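Side-chain contacts in UL37 (Suid herpesvirus 1, PDB 4K70), which probably acts from the inner tegument of the virion to control viral trafficking inside the host cell, this chain being its N-terminal half: residues A453-R456 / A461-A464; E29-A34 / T62-V67; A445-E450 / E467-W472. One frame throughout, in Å; residues are numbered along the deposited sequence.

Contact 1 (A453-R456 / A461-A464)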
ATOM      1  N   ALA A 453      -4.206   3.664 -37.204  1.00 46.90           N
ATOM      2  CA  ALA A 453      -4.676   2.602 -38.095  1.00 46.06           C
ATOM      3  C   ALA A 453      -6.039   2.942 -38.693  1.00 47.05           C
ATOM      4  O   ALA A 453      -6.286   2.716 -39.877  1.00 51.30           O
ATOM      5  CB  ALA A 453      -4.742   1.272 -37.364  1.00 44.91           C
ATOM      6  N   ALA A 454      -6.925   3.478 -37.866  1.00 45.81           N
ATOM      7  CA  ALA A 454      -8.253   3.870 -38.326  1.00 46.76           C
ATOM      8  C   ALA A 454      -8.159   5.078 -39.253  1.00 49.80           C
ATOM      9  O   ALA A 454      -8.950   5.222 -40.187  1.00 47.91           O
ATOM     10  CB  ALA A 454      -9.153   4.179 -37.140  1.00 42.23           C
ATOM     11  N   GLU A 455      -7.190   5.948 -38.980  1.00 49.31           N
ATOM     12  CA  GLU A 455      -6.952   7.123 -39.809  1.00 51.29           C
ATOM     13  C   GLU A 455      -6.551   6.707 -41.216  1.00 51.55           C
ATOM     14  O   GLU A 455      -6.995   7.300 -42.195  1.00 56.12           O
ATOM     15  CB  GLU A 455      -5.869   8.009 -39.192  1.00 50.13           C
ATOM     16  CG  GLU A 455      -6.362   8.912 -38.081  1.00 48.24           C
ATOM     17  CD  GLU A 455      -5.239   9.715 -37.445  1.00 49.63           C
ATOM     18  OE1 GLU A 455      -4.062   9.367 -37.678  1.00 48.19           O
ATOM     19  OE2 GLU A 455      -5.532  10.693 -36.715  1.00 47.03           O
ATOM     20  N   ARG A 456      -5.718   5.677 -41.310  1.00 49.34           N
ATOM     21  CA  ARG A 456      -5.262   5.186 -42.604  1.00 53.55           C
ATOM     22  C   ARG A 456      -6.372   4.488 -43.379  1.00 54.58           C
ATOM     23  O   ARG A 456      -6.550   4.740 -44.568  1.00 55.58           O
ATOM     24  CB  ARG A 456      -4.056   4.265 -42.440  1.00 51.10           C
ATOM     25  CG  ARG A 456      -2.737   5.011 -42.370  1.00 54.39           C
ATOM     26  CD  ARG A 456      -1.995   4.703 -41.083  1.00 56.72           C
ATOM     27  NE  ARG A 456      -1.986   3.270 -40.797  1.00 61.93           N
ATOM     28  CZ  ARG A 456      -1.470   2.731 -39.698  1.00 56.04           C
ATOM     29  NH1 ARG A 456      -0.917   3.508 -38.778  1.00 52.72           N
ATOM     30  NH2 ARG A 456      -1.509   1.415 -39.521  1.00 56.84           N
ATOM     31  N   ALA A 461      -4.783  11.769 -42.322  1.00 60.28           N
ATOM     32  CA  ALA A 461      -3.537  11.861 -41.567  1.00 59.55           C
ATOM     33  C   ALA A 461      -3.801  12.517 -40.212  1.00 60.96           C
ATOM     34  O   ALA A 461      -2.900  12.653 -39.379  1.00 60.94           O
ATOM     35  CB  ALA A 461      -2.492  12.644 -42.345  1.00 60.40           C
ATOM     36  N   HIS A 462      -5.048  12.927 -40.001  1.00 59.53           N
ATOM     37  CA  HIS A 462      -5.461  13.499 -38.725  1.00 56.89           C
ATOM     38  C   HIS A 462      -6.964  13.370 -38.533  1.00 57.32           C
ATOM     39  O   HIS A 462      -7.744  13.514 -39.476  1.00 57.91           O
ATOM     40  CB  HIS A 462      -5.052  14.964 -38.623  1.00 56.78           C
ATOM     41  CG  HIS A 462      -5.369  15.582 -37.298  1.00 59.97           C
ATOM     42  ND1 HIS A 462      -5.007  14.999 -36.103  1.00 59.93           N
ATOM     43  CD2 HIS A 462      -6.016  16.727 -36.980  1.00 63.09           C
ATOM     44  CE1 HIS A 462      -5.415  15.761 -35.103  1.00 60.25           C
ATOM     45  NE2 HIS A 462      -6.030  16.816 -35.608  1.00 60.73           N
ATOM     46  N   SER A 463      -7.365  13.095 -37.301  1.00 52.77           N
ATOM     47  CA  SER A 463      -8.770  12.902 -36.998  1.00 51.74           C
ATOM     48  C   SER A 463      -9.169  13.678 -35.756  1.00 46.87           C
ATOM     49  O   SER A 463      -8.327  14.041 -34.938  1.00 50.63           O
ATOM     50  CB  SER A 463      -9.070  11.411 -36.814  1.00 53.64           C
ATOM     51  OG  SER A 463      -8.233  10.836 -35.826  1.00 49.63           O
ATOM     52  N   ALA A 464     -10.461  13.952 -35.636  1.00 49.01           N
ATOM     53  CA  ALA A 464     -11.009  14.536 -34.422  1.00 49.34           C
ATOM     54  C   ALA A 464     -10.860  13.525 -33.290  1.00 48.81           C
ATOM     55  O   ALA A 464     -10.697  13.894 -32.129  1.00 49.09           O
ATOM     56  CB  ALA A 464     -12.471  14.894 -34.622  1.00 45.68           C
TER
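At the turn of a helical hairpin, Glu455 near the end of helix 438-458 reaches over to Ser463, the N-cap residue of helix 464-481. Ser463 OG donates a hydrogen bond of 2.8 Å to Glu455 OE2, which accepts with its anti lone pair, the one turned away from OE1. The glutamate places its CG anti to the carbonyl carbon (chi1 -81°) and runs on extended, which carries the carboxylate off the helix to the incoming chain. The serine hydroxyl sits between its own backbone N and carbonyl carbon (chi1 55°), where it can face the carboxylate and also cap Arg466 N in the first turn of the new helix. It lies close to the aliphatic part of the glutamate as well, with Ser463 OG 3.5 Å from Glu455 CG. Glu455 OE2 also passes the backbone of the turn, 3.5 Å from His462 CA, while the imidazole is turned obliquely, its ND1 4.4 Å from Glu455 OE2. Arg466 NE adds a salt bridge to Glu455 OE2, and Cys63 of helix 63-78 packs on Ser463. One carboxylate oxygen thus takes a hydroxyl and an arginine beside the N-terminal end of a helix, a setting that would favour its charged form and tie the hairpin's two helices together across their short loop.

Contact 2 (E29-A34 / T62-V67)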
ATOM      1  N   GLU A  29     -17.572  12.752 -27.435  1.00 51.28           N
ATOM      2  CA  GLU A  29     -17.914  13.038 -26.043  1.00 52.27           C
ATOM      3  C   GLU A  29     -17.589  11.853 -25.143  1.00 49.75           C
ATOM      4  O   GLU A  29     -17.091  12.025 -24.024  1.00 48.73           O
ATOM      5  CB  GLU A  29     -19.389  13.418 -25.913  1.00 54.76           C
ATOM      6  CG  GLU A  29     -19.705  14.799 -26.459  1.00 61.90           C
ATOM      7  CD  GLU A  29     -21.151  14.943 -26.891  1.00 63.72           C
ATOM      8  OE1 GLU A  29     -22.010  14.201 -26.362  1.00 64.62           O
ATOM      9  OE2 GLU A  29     -21.421  15.795 -27.768  1.00 64.90           O
ATOM     10  N   PHE A  30     -17.867  10.650 -25.636  1.00 47.00           N
ATOM     11  CA  PHE A  30     -17.524   9.445 -24.897  1.00 42.90           C
ATOM     12  C   PHE A  30     -16.013   9.374 -24.722  1.00 45.05           C
ATOM     13  O   PHE A  30     -15.521   9.049 -23.640  1.00 43.70           O
ATOM     14  CB  PHE A  30     -18.051   8.208 -25.611  1.00 43.37           C
ATOM     15  CG  PHE A  30     -17.624   6.917 -24.980  1.00 41.97           C
ATOM     16  CD1 PHE A  30     -18.199   6.483 -23.797  1.00 42.41           C
ATOM     17  CD2 PHE A  30     -16.651   6.132 -25.576  1.00 39.43           C
ATOM     18  CE1 PHE A  30     -17.805   5.286 -23.214  1.00 40.76           C
ATOM     19  CE2 PHE A  30     -16.253   4.938 -25.001  1.00 40.11           C
ATOM     20  CZ  PHE A  30     -16.833   4.512 -23.817  1.00 35.99           C
ATOM     21  N   PHE A  31     -15.284   9.706 -25.787  1.00 44.07           N
ATOM     22  CA  PHE A  31     -13.827   9.721 -25.748  1.00 42.88           C
ATOM     23  C   PHE A  31     -13.286  10.572 -24.594  1.00 46.02           C
ATOM     24  O   PHE A  31     -12.197  10.314 -24.084  1.00 45.08           O
ATOM     25  CB  PHE A  31     -13.253  10.206 -27.087  1.00 42.66           C
ATOM     26  CG  PHE A  31     -13.338   9.189 -28.196  1.00 38.72           C
ATOM     27  CD1 PHE A  31     -13.597   7.858 -27.916  1.00 39.85           C
ATOM     28  CD2 PHE A  31     -13.147   9.566 -29.519  1.00 43.28           C
ATOM     29  CE1 PHE A  31     -13.670   6.912 -28.940  1.00 38.15           C
ATOM     30  CE2 PHE A  31     -13.217   8.629 -30.551  1.00 43.58           C
ATOM     31  CZ  PHE A  31     -13.478   7.302 -30.260  1.00 39.10           C
ATOM     32  N   MET A  32     -14.052  11.573 -24.171  1.00 46.56           N
ATOM     33  CA  MET A  32     -13.596  12.478 -23.117  1.00 48.14           C
ATOM     34  C   MET A  32     -14.425  12.430 -21.823  1.00 44.82           C
ATOM     35  O   MET A  32     -14.177  13.195 -20.890  1.00 48.01           O
ATOM     36  CB  MET A  32     -13.518  13.909 -23.648  1.00 47.49           C
ATOM     37  CG  MET A  32     -12.396  14.116 -24.653  1.00 52.11           C
ATOM     38  SD  MET A  32     -12.301  15.811 -25.247  1.00 62.43           S
ATOM     39  CE  MET A  32     -13.742  15.866 -26.308  1.00 52.98           C
ATOM     40  N   ALA A  33     -15.387  11.519 -21.766  1.00 46.27           N
ATOM     41  CA  ALA A  33     -16.274  11.414 -20.610  1.00 45.18           C
ATOM     42  C   ALA A  33     -15.536  11.100 -19.309  1.00 46.57           C
ATOM     43  O   ALA A  33     -14.413  10.596 -19.313  1.00 46.70           O
ATOM     44  CB  ALA A  33     -17.365  10.385 -20.868  1.00 45.44           C
ATOM     45  N   ALA A  34     -16.181  11.407 -18.188  1.00 49.78           N
ATOM     46  CA  ALA A  34     -15.568  11.218 -16.883  1.00 51.20           C
ATOM     47  C   ALA A  34     -16.366  10.229 -16.044  1.00 48.15           C
ATOM     48  O   ALA A  34     -15.950   9.849 -14.947  1.00 49.59           O
ATOM     49  CB  ALA A  34     -15.451  12.547 -16.166  1.00 49.46           C
ATOM     50  N   THR A  62     -17.071   6.556 -40.466  1.00 43.36           N
ATOM     51  CA  THR A  62     -16.142   7.505 -39.871  1.00 46.58           C
ATOM     52  C   THR A  62     -15.052   6.839 -39.038  1.00 50.78           C
ATOM     53  O   THR A  62     -15.193   5.702 -38.564  1.00 47.07           O
ATOM     54  CB  THR A  62     -16.855   8.537 -38.996  1.00 48.36           C
ATOM     55  OG1 THR A  62     -17.434   7.873 -37.867  1.00 53.04           O
ATOM     56  CG2 THR A  62     -17.942   9.247 -39.789  1.00 52.04           C
ATOM     57  N   CYS A  63     -13.967   7.584 -38.871  1.00 45.44           N
ATOM     58  CA  CYS A  63     -12.781   7.143 -38.163  1.00 48.71           C
ATOM     59  C   CYS A  63     -13.063   7.034 -36.664  1.00 45.48           C
ATOM     60  O   CYS A  63     -12.599   6.104 -36.004  1.00 42.78           O
ATOM     61  CB  CYS A  63     -11.652   8.141 -38.434  1.00 47.56           C
ATOM     62  SG  CYS A  63     -10.134   7.837 -37.546  1.00 58.37           S
ATOM     63  N   GLU A  64     -13.824   7.992 -36.142  1.00 46.36           N
ATOM     64  CA  GLU A  64     -14.282   7.972 -34.754  1.00 42.12           C
ATOM     65  C   GLU A  64     -15.056   6.693 -34.442  1.00 41.19           C
ATOM     66  O   GLU A  64     -14.804   6.035 -33.432  1.00 38.51           O
ATOM     67  CB  GLU A  64     -15.159   9.195 -34.457  1.00 43.77           C
ATOM     68  CG  GLU A  64     -14.402  10.524 -34.426  1.00 50.11           C
ATOM     69  CD  GLU A  64     -13.803  10.900 -35.778  1.00 50.33           C
ATOM     70  OE1 GLU A  64     -14.328  10.432 -36.808  1.00 51.02           O
ATOM     71  OE2 GLU A  64     -12.810  11.656 -35.811  1.00 46.59           O
ATOM     72  N   ALA A  65     -15.991   6.342 -35.319  1.00 34.46           N
ATOM     73  CA  ALA A  65     -16.788   5.128 -35.161  1.00 39.63           C
ATOM     74  C   ALA A  65     -15.935   3.868 -35.209  1.00 38.47           C
ATOM     75  O   ALA A  65     -16.196   2.904 -34.489  1.00 35.72           O
ATOM     76  CB  ALA A  65     -17.881   5.056 -36.228  1.00 40.53           C
ATOM     77  N   ALA A  66     -14.923   3.877 -36.072  1.00 36.68           N
ATOM     78  CA  ALA A  66     -14.046   2.727 -36.225  1.00 37.32           C
ATOM     79  C   ALA A  66     -13.282   2.509 -34.926  1.00 35.13           C
ATOM     80  O   ALA A  66     -13.241   1.396 -34.391  1.00 35.49           O
ATOM     81  CB  ALA A  66     -13.081   2.955 -37.374  1.00 37.33           C
ATOM     82  N   VAL A  67     -12.680   3.588 -34.438  1.00 33.26           N
ATOM     83  CA  VAL A  67     -11.908   3.583 -33.195  1.00 37.09           C
ATOM     84  C   VAL A  67     -12.754   3.160 -31.999  1.00 34.06           C
ATOM     85  O   VAL A  67     -12.351   2.297 -31.204  1.00 31.87           O
ATOM     86  CB  VAL A  67     -11.299   4.973 -32.919  1.00 38.43           C
ATOM     87  CG1 VAL A  67     -10.736   5.056 -31.497  1.00 37.99           C
ATOM     88  CG2 VAL A  67     -10.221   5.289 -33.947  1.00 40.63           C
TER
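Phe31 pushes the far end of its ring against helix 63-78, where CZ comes nearest to both Glu64 and Val67, one turn apart. Glu64 O lies 3.7 Å from Phe31 CZ, at the ring edge and near the ring plane, so the weakly positive rim of the phenyl group faces the carbonyl oxygen. Val67 CG1 comes obliquely to the same corner, 3.8 Å from Phe31 CZ. CG1 of the valine lies anti to its backbone N (chi1 168°), which brings it to the ring, and the phenylalanine reaches across with CG anti to its carbonyl carbon (chi1 -75°). The Glu64 side chain contributes mainly its base, with CB 4.4 Å from Phe31 CE2. Helices 20-32 and 63-78 make a buried helix-to-helix contact here, in the UL37 tegument protein family region, which has helices and no strands. Thr62, the N-cap of helix 63-78, accepts a weak hydrogen bond at OG1 from Ala65 N, 3.3 Å away. Farther out, Glu64 OE2 leads away from the ring to accept a hydrogen bond from Ala465 N at the start of helix 464-481. Ala465 and Leu469 of that helix also touch Phe31, as does Leu75 of helix 63-78.

Contact 3 (A445-E450 / E467-W472)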
ATOM      1  N   ALA A 445       0.594   5.522 -26.285  1.00 36.73           N
ATOM      2  CA  ALA A 445       1.213   5.086 -27.540  1.00 35.77           C
ATOM      3  C   ALA A 445       0.409   3.963 -28.204  1.00 35.12           C
ATOM      4  O   ALA A 445       0.222   3.960 -29.419  1.00 35.82           O
ATOM      5  CB  ALA A 445       2.639   4.643 -27.307  1.00 37.74           C
ATOM      6  N   ALA A 446      -0.063   3.015 -27.400  1.00 32.00           N
ATOM      7  CA  ALA A 446      -0.874   1.912 -27.903  1.00 35.12           C
ATOM      8  C   ALA A 446      -2.202   2.393 -28.491  1.00 32.31           C
ATOM      9  O   ALA A 446      -2.595   1.956 -29.573  1.00 33.49           O
ATOM     10  CB  ALA A 446      -1.113   0.885 -26.812  1.00 30.76           C
ATOM     11  N   LEU A 447      -2.888   3.283 -27.778  1.00 32.45           N
ATOM     12  CA  LEU A 447      -4.163   3.825 -28.247  1.00 31.79           C
ATOM     13  C   LEU A 447      -3.997   4.607 -29.548  1.00 37.63           C
ATOM     14  O   LEU A 447      -4.796   4.463 -30.470  1.00 33.96           O
ATOM     15  CB  LEU A 447      -4.813   4.711 -27.184  1.00 31.10           C
ATOM     16  CG  LEU A 447      -6.227   5.241 -27.463  1.00 33.52           C
ATOM     17  CD1 LEU A 447      -7.145   4.148 -27.967  1.00 28.72           C
ATOM     18  CD2 LEU A 447      -6.818   5.883 -26.222  1.00 32.57           C
ATOM     19  N   LEU A 448      -2.950   5.422 -29.628  1.00 38.00           N
ATOM     20  CA  LEU A 448      -2.713   6.228 -30.822  1.00 36.59           C
ATOM     21  C   LEU A 448      -2.326   5.396 -32.046  1.00 36.95           C
ATOM     22  O   LEU A 448      -2.564   5.815 -33.178  1.00 37.51           O
ATOM     23  CB  LEU A 448      -1.654   7.294 -30.552  1.00 40.34           C
ATOM     24  CG  LEU A 448      -2.109   8.445 -29.661  1.00 43.25           C
ATOM     25  CD1 LEU A 448      -0.982   9.456 -29.496  1.00 43.81           C
ATOM     26  CD2 LEU A 448      -3.358   9.096 -30.248  1.00 39.90           C
ATOM     27  N   ARG A 449      -1.721   4.230 -31.826  1.00 34.71           N
ATOM     28  CA  ARG A 449      -1.449   3.308 -32.925  1.00 36.53           C
ATOM     29  C   ARG A 449      -2.762   2.818 -33.533  1.00 40.43           C
ATOM     30  O   ARG A 449      -2.876   2.645 -34.746  1.00 34.11           O
ATOM     31  CB  ARG A 449      -0.610   2.113 -32.460  1.00 38.38           C
ATOM     32  CG  ARG A 449       0.863   2.446 -32.126  1.00 36.84           C
ATOM     33  CD  ARG A 449       1.698   1.173 -32.036  1.00 32.74           C
ATOM     34  NE  ARG A 449       1.335   0.334 -30.890  1.00 34.05           N
ATOM     35  CZ  ARG A 449       1.878   0.451 -29.682  1.00 34.87           C
ATOM     36  NH1 ARG A 449       2.802   1.376 -29.457  1.00 35.62           N
ATOM     37  NH2 ARG A 449       1.503  -0.351 -28.698  1.00 34.77           N
ATOM     38  N   GLU A 450      -3.762   2.595 -32.688  1.00 37.52           N
ATOM     39  CA  GLU A 450      -5.061   2.160 -33.187  1.00 35.41           C
ATOM     40  C   GLU A 450      -5.776   3.316 -33.876  1.00 39.04           C
ATOM     41  O   GLU A 450      -6.464   3.119 -34.883  1.00 37.79           O
ATOM     42  CB  GLU A 450      -5.918   1.567 -32.065  1.00 35.03           C
ATOM     43  CG  GLU A 450      -5.300   0.343 -31.422  1.00 33.49           C
ATOM     44  CD  GLU A 450      -4.948  -0.740 -32.432  1.00 40.13           C
ATOM     45  OE1 GLU A 450      -5.250  -0.576 -33.640  1.00 41.79           O
ATOM     46  OE2 GLU A 450      -4.372  -1.769 -32.013  1.00 39.02           O
ATOM     47  N   GLU A 467      -7.665  13.994 -31.583  1.00 51.33           N
ATOM     48  CA  GLU A 467      -7.592  15.182 -30.748  1.00 48.35           C
ATOM     49  C   GLU A 467      -8.375  15.002 -29.455  1.00 49.10           C
ATOM     50  O   GLU A 467      -7.949  15.462 -28.391  1.00 50.13           O
ATOM     51  CB  GLU A 467      -8.105  16.397 -31.511  1.00 53.74           C
ATOM     52  CG  GLU A 467      -7.597  17.710 -30.957  1.00 60.19           C
ATOM     53  CD  GLU A 467      -8.255  18.909 -31.607  1.00 70.03           C
ATOM     54  OE1 GLU A 467      -8.534  18.861 -32.831  1.00 71.28           O
ATOM     55  OE2 GLU A 467      -8.497  19.902 -30.886  1.00 68.12           O
ATOM     56  N   ALA A 468      -9.524  14.335 -29.546  1.00 49.22           N
ATOM     57  CA  ALA A 468     -10.342  14.059 -28.364  1.00 50.83           C
ATOM     58  C   ALA A 468      -9.611  13.134 -27.387  1.00 47.48           C
ATOM     59  O   ALA A 468      -9.487  13.439 -26.205  1.00 45.07           O
ATOM     60  CB  ALA A 468     -11.668  13.456 -28.771  1.00 47.21           C
ATOM     61  N   LEU A 469      -9.124  12.006 -27.898  1.00 46.90           N
ATOM     62  CA  LEU A 469      -8.429  11.022 -27.075  1.00 44.41           C
ATOM     63  C   LEU A 469      -7.152  11.580 -26.441  1.00 46.35           C
ATOM     64  O   LEU A 469      -6.876  11.320 -25.266  1.00 45.71           O
ATOM     65  CB  LEU A 469      -8.154   9.747 -27.884  1.00 36.11           C
ATOM     66  CG  LEU A 469      -9.433   8.960 -28.195  1.00 40.35           C
ATOM     67  CD1 LEU A 469      -9.217   7.863 -29.248  1.00 36.59           C
ATOM     68  CD2 LEU A 469     -10.016   8.374 -26.906  1.00 40.47           C
ATOM     69  N   ASN A 470      -6.383  12.353 -27.213  1.00 50.05           N
ATOM     70  CA  ASN A 470      -5.202  13.057 -26.690  1.00 47.49           C
ATOM     71  C   ASN A 470      -5.554  14.003 -25.552  1.00 45.79           C
ATOM     72  O   ASN A 470      -4.829  14.101 -24.564  1.00 49.38           O
ATOM     73  CB  ASN A 470      -4.500  13.858 -27.793  1.00 48.14           C
ATOM     74  CG  ASN A 470      -3.469  13.042 -28.539  1.00 53.18           C
ATOM     75  OD1 ASN A 470      -2.882  12.115 -27.982  1.00 58.60           O
ATOM     76  ND2 ASN A 470      -3.235  13.386 -29.804  1.00 51.50           N
ATOM     77  N   THR A 471      -6.664  14.713 -25.710  1.00 45.88           N
ATOM     78  CA  THR A 471      -7.133  15.638 -24.690  1.00 44.32           C
ATOM     79  C   THR A 471      -7.519  14.889 -23.420  1.00 47.96           C
ATOM     80  O   THR A 471      -7.219  15.326 -22.306  1.00 48.61           O
ATOM     81  CB  THR A 471      -8.337  16.446 -25.202  1.00 50.31           C
ATOM     82  OG1 THR A 471      -7.921  17.258 -26.308  1.00 54.52           O
ATOM     83  CG2 THR A 471      -8.909  17.333 -24.102  1.00 46.18           C
ATOM     84  N   TRP A 472      -8.182  13.753 -23.595  1.00 46.35           N
ATOM     85  CA  TRP A 472      -8.587  12.928 -22.470  1.00 44.83           C
ATOM     86  C   TRP A 472      -7.386  12.354 -21.718  1.00 44.63           C
ATOM     87  O   TRP A 472      -7.302  12.440 -20.496  1.00 42.55           O
ATOM     88  CB  TRP A 472      -9.472  11.793 -22.964  1.00 44.43           C
ATOM     89  CG  TRP A 472      -9.944  10.919 -21.869  1.00 45.40           C
ATOM     90  CD1 TRP A 472     -10.742  11.277 -20.822  1.00 45.93           C
ATOM     91  CD2 TRP A 472      -9.658   9.529 -21.703  1.00 42.05           C
ATOM     92  NE1 TRP A 472     -10.967  10.192 -20.008  1.00 44.92           N
ATOM     93  CE2 TRP A 472     -10.316   9.107 -20.527  1.00 45.88           C
ATOM     94  CE3 TRP A 472      -8.916   8.600 -22.435  1.00 44.31           C
ATOM     95  CZ2 TRP A 472     -10.250   7.795 -20.069  1.00 43.05           C
ATOM     96  CZ3 TRP A 472      -8.855   7.299 -21.981  1.00 42.56           C
ATOM     97  CH2 TRP A 472      -9.516   6.907 -20.804  1.00 41.68           C
TER
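The apolar part of the contact is a meeting of leucine methyls: Leu447 CD2 and Leu469 CD2 lie 4.1 Å apart, and the two side chains cross at about a right angle. Each reaches the seam by a different first torsion. Leu447 carries CG anti to its backbone N (chi1 -174°), Leu469 anti to its carbonyl carbon (chi1 -70°). Both are buried, and Leu469 is also touched by Val67 of helix 63-78.

Nearer the surface, a mixed contact takes over. The forked end of Leu448 is set across the amide of Asn470, also at about a right angle, so that Asn470 OD1 stands 3.6 Å from Leu448 CD1 and 3.8 Å from Leu448 CD2. The oxygen thus rests against both methyls, while its polar need is partly met elsewhere, by a weak hydrogen bond from Arg444 NE.

No hydrogen bond joins residues 445-450 to 467-472. Within 467-472, Thr471 OG1 donates back to Glu467 O over 2.8 Å, tilted 25° from the carbonyl plane. Thr471 N, 3.1 Å from Glu467 O, arrives from the opposite face of that plane, so one carbonyl is gripped twice.

Charged and aromatic groups of these residues pair with other parts of the chain: Glu450 forms a salt bridge with Arg113, Arg449 one with Glu117, and Trp472 makes an edge-to-face pair with Trp78.

The backbones are closest at Leu448 and Leu469, whose CA atoms are 8.3 Å apart. The two helices run in opposite directions and are joined by a short loop, which makes helices 438-458 and 464-481 an antiparallel helical hairpin.

Overall arrangement
Contact 2 comes first along the chain, joining helices 20-32 and 63-78. The other two follow nearly 400 residues later, with contact 1 nested inside the loop that contact 3 closes. Those two share the hairpin of helices 438-458 and 464-481, contact 1 at its turn and contact 3 along its stem, their centres about 11 Å apart. The centre of contact 2 is about 12 Å from that of contact 1 and 10 Å from that of contact 3, and it touches both, for example through Ala454 with Val67 and Met32 with Ala468. Helices from the two ends of this N-terminal half of UL37 therefore share one bundle, away from the metal sites of the chain.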